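Local coordinates for aldose-aldose oxidoreductase (Caulobacter crescentus, PDB 5A04), which probably oxidises one aldose sugar while reducing another, using a bound NADP(H) cofactor held in a Rossmann-type domain, at residues V74-R87 against K98-D112. Residues are numbered along the deposited sequence; the frame is centred on the assembly and turned at random.
Sequences VDIVYVITPNSLHR and KHVMCEKPMANTVAD. With NDP (NADPH dihydro-nicotinamide-adenine-dinucleotide phosphate), chain G; BGC (beta-D-glucopyranose), chain H.
The side chains of Tyr78 and Met101 run alongside each other from the neighbouring parallel strands 76-79 and 99-102. With helix 86-95 between them, these strands form a beta-alpha-beta unit of the Rossmann fold. The Tyr78 ring is sandwiched. Met101 CG sits over one face, 3.5 Å from the ring centroid, a CH-pi contact, and Ile80 CD1 covers the opposite face. Both Tyr78 CG and Met101 CG are anti to their backbone N (chi1 -169° and -179°), which runs the two side chains in the same direction. The phenol OH donates to Glu103 OE2 at 2.5 Å, on the anti lone pair of that oxygen, and Gln296 NE2 also bonds the OH. The other carboxylate oxygen, Glu103 OE1, accepts from N7N of the NADPH carboxamide at 2.9 Å in a nearly straight bond. A phenylalanine in place of Tyr78 would probably leave Glu103 OE2 without this donor and the carboxylate freer to turn away from the nicotinamide.

Parallel backbone bonds join the strands, from His99 N to Asp75 O at one end to Glu103 N to Val79 O at the other. Pro105 O and Met106 O lie at the edge of the His86 ring, near its plane. ND1 donates to Met106 O at 3.1 Å, from above that carbonyl plane, and weakly to Pro105 O. NE2 donates to Thr81 O at 2.9 Å and weakly to the ribose hydroxyl O3D of NADPH. Asn108 ND2 gives a straight bond to Ser84 OG (2.7 Å), which also bonds Ala176 O. The extended Arg87 chain brings NH1 to Asp112 OD1 at 2.7 Å in a salt bridge; Glu91 pairs with NE. The chemistry is consistent with a second-shell role for Tyr78, which probably helps orient Glu103 toward the carboxamide.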
loop_
_atom_site.group_PDB
_atom_site.type_symbol
_atom_site.label_atom_id
_atom_site.label_comp_id
_atom_site.label_asym_id
_atom_site.label_seq_id
_atom_site.Cartn_x
_atom_site.Cartn_y
_atom_site.Cartn_z
ATOM N N VAL A 74 0.181 -0.513 -45.016
ATOM C CA VAL A 74 -0.292 -0.453 -43.634
ATOM C C VAL A 74 -0.873 -1.796 -43.217
ATOM O O VAL A 74 -1.862 -2.266 -43.790
ATOM C CB VAL A 74 -1.338 0.651 -43.438
ATOM C CG1 VAL A 74 -1.895 0.618 -41.999
ATOM C CG2 VAL A 74 -0.728 2.011 -43.764
ATOM N N ASP A 75 -0.233 -2.423 -42.233
ATOM C CA ASP A 75 -0.722 -3.675 -41.667
ATOM C C ASP A 75 -1.463 -3.465 -40.350
ATOM O O ASP A 75 -2.400 -4.193 -40.031
ATOM C CB ASP A 75 0.437 -4.640 -41.444
ATOM C CG ASP A 75 1.150 -4.982 -42.730
ATOM O OD1 ASP A 75 0.591 -5.781 -43.516
ATOM O OD2 ASP A 75 2.254 -4.443 -42.958
ATOM N N ILE A 76 -1.021 -2.469 -39.592
ATOM C CA ILE A 76 -1.479 -2.244 -38.219
ATOM C C ILE A 76 -1.833 -0.786 -38.024
ATOM O O ILE A 76 -1.111 0.090 -38.492
ATOM C CB ILE A 76 -0.387 -2.618 -37.173
ATOM C CG1 ILE A 76 -0.002 -4.094 -37.288
ATOM C CG2 ILE A 76 -0.856 -2.278 -35.762
ATOM C CD1 ILE A 76 1.390 -4.410 -36.708
ATOM N N VAL A 77 -2.939 -0.520 -37.335
ATOM C CA VAL A 77 -3.252 0.828 -36.881
ATOM C C VAL A 77 -3.069 0.886 -35.362
ATOM O O VAL A 77 -3.604 0.039 -34.632
ATOM C CB VAL A 77 -4.692 1.239 -37.240
ATOM C CG1 VAL A 77 -5.013 2.612 -36.662
ATOM C CG2 VAL A 77 -4.907 1.213 -38.761
ATOM N N TYR A 78 -2.316 1.875 -34.896
ATOM C CA TYR A 78 -2.077 2.058 -33.470
ATOM C C TYR A 78 -2.891 3.271 -33.042
ATOM O O TYR A 78 -2.593 4.401 -33.421
ATOM C CB TYR A 78 -0.570 2.232 -33.207
ATOM C CG TYR A 78 -0.098 2.180 -31.761
ATOM C CD1 TYR A 78 -0.994 2.234 -30.695
ATOM C CD2 TYR A 78 1.265 2.088 -31.471
ATOM C CE1 TYR A 78 -0.543 2.206 -29.383
ATOM C CE2 TYR A 78 1.729 2.058 -30.163
ATOM C CZ TYR A 78 0.820 2.114 -29.124
ATOM O OH TYR A 78 1.276 2.082 -27.828
ATOM N N VAL A 79 -3.952 3.013 -32.283
ATOM C CA VAL A 79 -4.857 4.054 -31.822
ATOM C C VAL A 79 -4.383 4.673 -30.506
ATOM O O VAL A 79 -4.333 3.992 -29.476
ATOM C CB VAL A 79 -6.275 3.485 -31.639
ATOM C CG1 VAL A 79 -7.213 4.568 -31.100
ATOM C CG2 VAL A 79 -6.788 2.912 -32.970
ATOM N N ILE A 80 -4.038 5.963 -30.555
ATOM C CA ILE A 80 -3.440 6.662 -29.419
ATOM C C ILE A 80 -4.204 7.974 -29.187
ATOM O O ILE A 80 -3.637 9.074 -29.118
ATOM C CB ILE A 80 -1.913 6.915 -29.651
ATOM C CG1 ILE A 80 -1.261 5.663 -30.259
ATOM C CG2 ILE A 80 -1.221 7.287 -28.343
ATOM C CD1 ILE A 80 0.293 5.715 -30.387
ATOM N N THR A 81 -5.514 7.826 -29.029
ATOM C CA THR A 81 -6.435 8.947 -28.843
ATOM C C THR A 81 -6.965 8.990 -27.411
ATOM O O THR A 81 -6.712 8.072 -26.649
ATOM C CB THR A 81 -7.625 8.800 -29.789
ATOM O OG1 THR A 81 -8.336 7.612 -29.417
ATOM C CG2 THR A 81 -7.140 8.671 -31.235
ATOM N N PRO A 82 -7.733 10.044 -27.049
ATOM C CA PRO A 82 -8.477 9.957 -25.782
ATOM C C PRO A 82 -9.301 8.673 -25.695
ATOM O O PRO A 82 -9.683 8.095 -26.723
ATOM C CB PRO A 82 -9.370 11.200 -25.819
ATOM C CG PRO A 82 -8.539 12.190 -26.608
ATOM C CD PRO A 82 -7.874 11.375 -27.674
ATOM N N ASN A 83 -9.558 8.239 -24.467
ATOM C CA ASN A 83 -10.101 6.918 -24.192
ATOM C C ASN A 83 -11.432 6.658 -24.879
ATOM O O ASN A 83 -11.652 5.582 -25.407
ATOM C CB ASN A 83 -10.258 6.723 -22.683
ATOM C CG ASN A 83 -8.951 6.918 -21.944
ATOM O OD1 ASN A 83 -7.878 6.758 -22.526
ATOM N ND2 ASN A 83 -9.032 7.253 -20.657
ATOM N N SER A 84 -12.314 7.649 -24.878
ATOM C CA SER A 84 -13.634 7.451 -25.484
ATOM C C SER A 84 -13.598 7.249 -27.004
ATOM O O SER A 84 -14.589 6.814 -27.593
ATOM C CB SER A 84 -14.549 8.635 -25.148
ATOM O OG SER A 84 -14.741 8.719 -23.741
ATOM N N LEU A 85 -12.476 7.575 -27.642
ATOM C CA LEU A 85 -12.337 7.391 -29.088
ATOM C C LEU A 85 -11.695 6.051 -29.473
ATOM O O LEU A 85 -11.627 5.706 -30.663
ATOM C CB LEU A 85 -11.522 8.542 -29.682
ATOM C CG LEU A 85 -12.103 9.936 -29.447
ATOM C CD1 LEU A 85 -11.345 10.968 -30.257
ATOM C CD2 LEU A 85 -13.545 9.962 -29.796
ATOM N N HIS A 86 -11.226 5.289 -28.481
ATOM C CA HIS A 86 -10.589 4.006 -28.773
ATOM C C HIS A 86 -11.525 3.075 -29.533
ATOM O O HIS A 86 -11.132 2.450 -30.518
ATOM C CB HIS A 86 -10.123 3.316 -27.489
ATOM C CG HIS A 86 -8.975 4.005 -26.825
ATOM N ND1 HIS A 86 -8.438 3.571 -25.629
ATOM C CD2 HIS A 86 -8.264 5.100 -27.182
ATOM C CE1 HIS A 86 -7.438 4.366 -25.287
ATOM N NE2 HIS A 86 -7.315 5.304 -26.207
ATOM N N ARG A 87 -12.773 2.984 -29.087
ATOM C CA ARG A 87 -13.684 2.050 -29.722
ATOM C C ARG A 87 -13.976 2.407 -31.193
ATOM O O ARG A 87 -13.799 1.555 -32.053
ATOM C CB ARG A 87 -14.998 1.931 -28.933
ATOM C CG ARG A 87 -16.064 1.150 -29.735
ATOM C CD ARG A 87 -17.357 0.902 -28.966
ATOM N NE ARG A 87 -18.356 0.302 -29.861
ATOM C CZ ARG A 87 -19.580 -0.064 -29.487
ATOM N NH1 ARG A 87 -19.965 0.086 -28.227
ATOM N NH2 ARG A 87 -20.412 -0.598 -30.378
ATOM N N LYS A 98 -7.338 -3.852 -41.066
ATOM C CA LYS A 98 -6.065 -3.703 -40.344
ATOM C C LYS A 98 -6.087 -4.360 -38.961
ATOM O O LYS A 98 -7.119 -4.373 -38.276
ATOM C CB LYS A 98 -5.702 -2.224 -40.187
ATOM C CG LYS A 98 -5.803 -1.388 -41.480
ATOM C CD LYS A 98 -4.989 -1.998 -42.621
ATOM C CE LYS A 98 -4.967 -1.061 -43.816
ATOM N NZ LYS A 98 -4.283 -1.691 -44.992
ATOM N N HIS A 99 -4.939 -4.906 -38.562
ATOM C CA HIS A 99 -4.721 -5.320 -37.185
ATOM C C HIS A 99 -4.659 -4.066 -36.336
ATOM O O HIS A 99 -4.402 -2.990 -36.854
ATOM C CB HIS A 99 -3.429 -6.119 -37.059
ATOM C CG HIS A 99 -3.381 -7.318 -37.956
ATOM N ND1 HIS A 99 -3.911 -8.536 -37.593
ATOM C CD2 HIS A 99 -2.851 -7.488 -39.190
ATOM C CE1 HIS A 99 -3.706 -9.410 -38.564
ATOM N NE2 HIS A 99 -3.065 -8.799 -39.546
ATOM N N VAL A 100 -4.894 -4.188 -35.032
ATOM C CA VAL A 100 -4.988 -2.993 -34.195
ATOM C C VAL A 100 -4.168 -3.119 -32.918
ATOM O O VAL A 100 -4.271 -4.111 -32.213
ATOM C CB VAL A 100 -6.450 -2.703 -33.803
ATOM C CG1 VAL A 100 -6.515 -1.517 -32.832
ATOM C CG2 VAL A 100 -7.274 -2.415 -35.045
ATOM N N MET A 101 -3.346 -2.109 -32.661
ATOM C CA MET A 101 -2.777 -1.852 -31.347
ATOM C C MET A 101 -3.588 -0.708 -30.754
ATOM O O MET A 101 -3.727 0.344 -31.371
ATOM C CB MET A 101 -1.290 -1.476 -31.443
ATOM C CG MET A 101 -0.634 -1.226 -30.104
ATOM S SD MET A 101 -0.003 -2.737 -29.358
ATOM C CE MET A 101 1.469 -2.990 -30.363
ATOM N N CYS A 102 -4.147 -0.915 -29.570
ATOM C CA CYS A 102 -4.959 0.122 -28.938
ATOM C C CYS A 102 -4.377 0.482 -27.572
ATOM O O CYS A 102 -4.055 -0.400 -26.783
ATOM C CB CYS A 102 -6.408 -0.353 -28.780
ATOM S SG CYS A 102 -7.492 0.953 -28.149
ATOM N N GLU A 103 -4.243 1.770 -27.288
ATOM C CA GLU A 103 -3.708 2.169 -25.992
ATOM C C GLU A 103 -4.657 1.813 -24.850
ATOM O O GLU A 103 -5.844 1.609 -25.060
ATOM C CB GLU A 103 -3.401 3.673 -25.967
ATOM C CG GLU A 103 -1.910 3.952 -26.159
ATOM C CD GLU A 103 -1.069 3.077 -25.261
ATOM O OE1 GLU A 103 -1.353 3.040 -24.043
ATOM O OE2 GLU A 103 -0.150 2.397 -25.770
ATOM N N LYS A 104 -4.110 1.724 -23.641
ATOM C CA LYS A 104 -4.921 1.601 -22.438
ATOM C C LYS A 104 -5.477 2.958 -22.039
ATOM O O LYS A 104 -4.969 3.989 -22.473
ATOM C CB LYS A 104 -4.109 0.999 -21.278
ATOM C CG LYS A 104 -2.638 1.474 -21.144
ATOM C CD LYS A 104 -2.463 2.983 -20.906
ATOM C CE LYS A 104 -3.146 3.485 -19.639
ATOM N NZ LYS A 104 -2.999 4.971 -19.514
ATOM N N PRO A 105 -6.557 2.974 -21.242
ATOM C CA PRO A 105 -7.438 1.838 -20.968
ATOM C C PRO A 105 -8.138 1.469 -22.277
ATOM O O PRO A 105 -8.308 2.347 -23.118
ATOM C CB PRO A 105 -8.413 2.401 -19.922
ATOM C CG PRO A 105 -8.502 3.863 -20.286
ATOM C CD PRO A 105 -7.065 4.221 -20.641
ATOM N N MET A 106 -8.483 0.207 -22.463
ATOM C CA MET A 106 -9.026 -0.246 -23.744
ATOM C C MET A 106 -10.220 0.577 -24.234
ATOM O O MET A 106 -10.224 1.041 -25.377
ATOM C CB MET A 106 -9.413 -1.711 -23.640
ATOM C CG MET A 106 -9.992 -2.301 -24.925
ATOM S SD MET A 106 -10.124 -4.068 -24.650
ATOM C CE MET A 106 -10.649 -4.612 -26.278
ATOM N N ALA A 107 -11.212 0.780 -23.366
ATOM C CA ALA A 107 -12.365 1.615 -23.707
ATOM C C ALA A 107 -13.046 2.063 -22.416
ATOM O O ALA A 107 -12.578 1.728 -21.329
ATOM C CB ALA A 107 -13.337 0.848 -24.606
ATOM N N ASN A 108 -14.151 2.796 -22.519
ATOM C CA ASN A 108 -14.809 3.309 -21.309
ATOM C C ASN A 108 -15.525 2.242 -20.489
ATOM O O ASN A 108 -15.720 2.408 -19.282
ATOM C CB ASN A 108 -15.827 4.398 -21.660
ATOM C CG ASN A 108 -15.185 5.646 -22.244
ATOM O OD1 ASN A 108 -13.957 5.787 -22.267
ATOM N ND2 ASN A 108 -16.018 6.557 -22.726
ATOM N N THR A 109 -15.969 1.173 -21.145
ATOM C CA THR A 109 -16.840 0.191 -20.500
ATOM C C THR A 109 -16.559 -1.227 -20.961
ATOM O O THR A 109 -15.934 -1.440 -22.000
ATOM C CB THR A 109 -18.340 0.464 -20.796
ATOM O OG1 THR A 109 -18.594 0.243 -22.191
ATOM C CG2 THR A 109 -18.727 1.891 -20.454
ATOM N N VAL A 110 -17.079 -2.188 -20.209
ATOM C CA VAL A 110 -17.019 -3.585 -20.601
ATOM C C VAL A 110 -17.658 -3.787 -21.975
ATOM O O VAL A 110 -17.067 -4.415 -22.855
ATOM C CB VAL A 110 -17.710 -4.474 -19.553
ATOM C CG1 VAL A 110 -17.910 -5.895 -20.081
ATOM C CG2 VAL A 110 -16.867 -4.492 -18.273
ATOM N N ALA A 111 -18.859 -3.238 -22.156
ATOM C CA ALA A 111 -19.580 -3.391 -23.423
ATOM C C ALA A 111 -18.773 -2.879 -24.613
ATOM O O ALA A 111 -18.771 -3.484 -25.681
ATOM C CB ALA A 111 -20.926 -2.669 -23.354
ATOM N N ASP A 112 -18.097 -1.756 -24.432
ATOM C CA ASP A 112 -17.315 -1.188 -25.525
ATOM C C ASP A 112 -16.130 -2.088 -25.869
ATOM O O ASP A 112 -15.799 -2.272 -27.042
ATOM C CB ASP A 112 -16.823 0.216 -25.167
ATOM C CG ASP A 112 -17.936 1.261 -25.192
ATOM O OD1 ASP A 112 -18.955 1.047 -25.883
ATOM O OD2 ASP A 112 -17.772 2.306 -24.524
HETATM P PA NDP G . -2.699 13.777 -25.959
HETATM O O1A NDP G . -3.816 14.679 -25.566
HETATM O O2A NDP G . -1.284 14.224 -25.714
HETATM O O5B NDP G . -2.825 13.365 -27.546
HETATM C C5B NDP G . -4.136 12.951 -27.808
HETATM C C4B NDP G . -4.290 13.059 -29.332
HETATM O O4B NDP G . -5.470 12.384 -29.773
HETATM C C3B NDP G . -4.439 14.544 -29.737
HETATM O O3B NDP G . -3.198 15.149 -29.915
HETATM C C2B NDP G . -5.094 14.395 -31.116
HETATM O O2B NDP G . -4.235 14.084 -32.049
HETATM C C1B NDP G . -5.970 13.090 -30.891
HETATM N N9A NDP G . -7.389 13.398 -30.691
HETATM C C8A NDP G . -8.454 12.976 -31.480
HETATM N N7A NDP G . -9.643 13.446 -31.054
HETATM C C5A NDP G . -9.331 14.214 -29.929
HETATM C C6A NDP G . -10.131 14.957 -29.041
HETATM N N6A NDP G . -11.496 15.011 -29.217
HETATM N N1A NDP G . -9.587 15.640 -27.988
HETATM C C2A NDP G . -8.210 15.536 -27.876
HETATM N N3A NDP G . -7.329 14.870 -28.630
HETATM C C4A NDP G . -7.923 14.203 -29.680
HETATM O O3 NDP G . -3.052 12.432 -25.052
HETATM P PN NDP G . -1.831 11.385 -24.798
HETATM O O1N NDP G . -1.094 11.034 -26.026
HETATM O O2N NDP G . -1.194 11.544 -23.435
HETATM O O5D NDP G . -2.796 9.954 -24.465
HETATM C C5D NDP G . -3.479 9.473 -25.590
HETATM C C4D NDP G . -3.792 7.974 -25.323
HETATM O O4D NDP G . -2.540 7.291 -25.007
HETATM C C3D NDP G . -4.709 7.787 -24.056
HETATM O O3D NDP G . -5.577 6.655 -24.249
HETATM C C2D NDP G . -3.718 7.469 -22.946
HETATM O O2D NDP G . -4.273 6.619 -21.957
HETATM C C1D NDP G . -2.640 6.661 -23.750
HETATM N N1N NDP G . -1.326 6.798 -23.118
HETATM C C2N NDP G . -0.585 5.669 -22.807
HETATM C C3N NDP G . 0.650 5.816 -22.242
HETATM C C7N NDP G . 1.433 4.627 -21.908
HETATM O O7N NDP G . 2.484 4.694 -21.244
HETATM N N7N NDP G . 0.996 3.383 -22.354
HETATM C C4N NDP G . 1.239 7.150 -21.941
HETATM C C5N NDP G . 0.359 8.281 -22.269
HETATM C C6N NDP G . -0.835 8.091 -22.829
HETATM P P2B NDP G . -4.415 14.829 -33.592
HETATM O O1X NDP G . -5.858 14.494 -33.892
HETATM O O2X NDP G . -4.122 16.248 -33.211
HETATM O O3X NDP G . -3.361 14.106 -34.426
HETATM C C2 BGC H . -0.797 7.618 -18.567
HETATM C C3 BGC H . -0.048 8.947 -18.398
HETATM C C4 BGC H . 1.055 8.795 -17.392
HETATM C C5 BGC H . 1.944 7.607 -17.722
HETATM C C6 BGC H . 2.918 7.355 -16.542
HETATM C C1 BGC H . 0.212 6.627 -18.940
HETATM O O1 BGC H . -0.422 5.387 -19.254
HETATM O O2 BGC H . -1.786 7.773 -19.577
HETATM O O3 BGC H . -0.998 9.910 -17.968
HETATM O O4 BGC H . 1.832 9.983 -17.358
HETATM O O5 BGC H . 1.172 6.439 -17.896
HETATM O O6 BGC H . 3.896 6.369 -16.900
#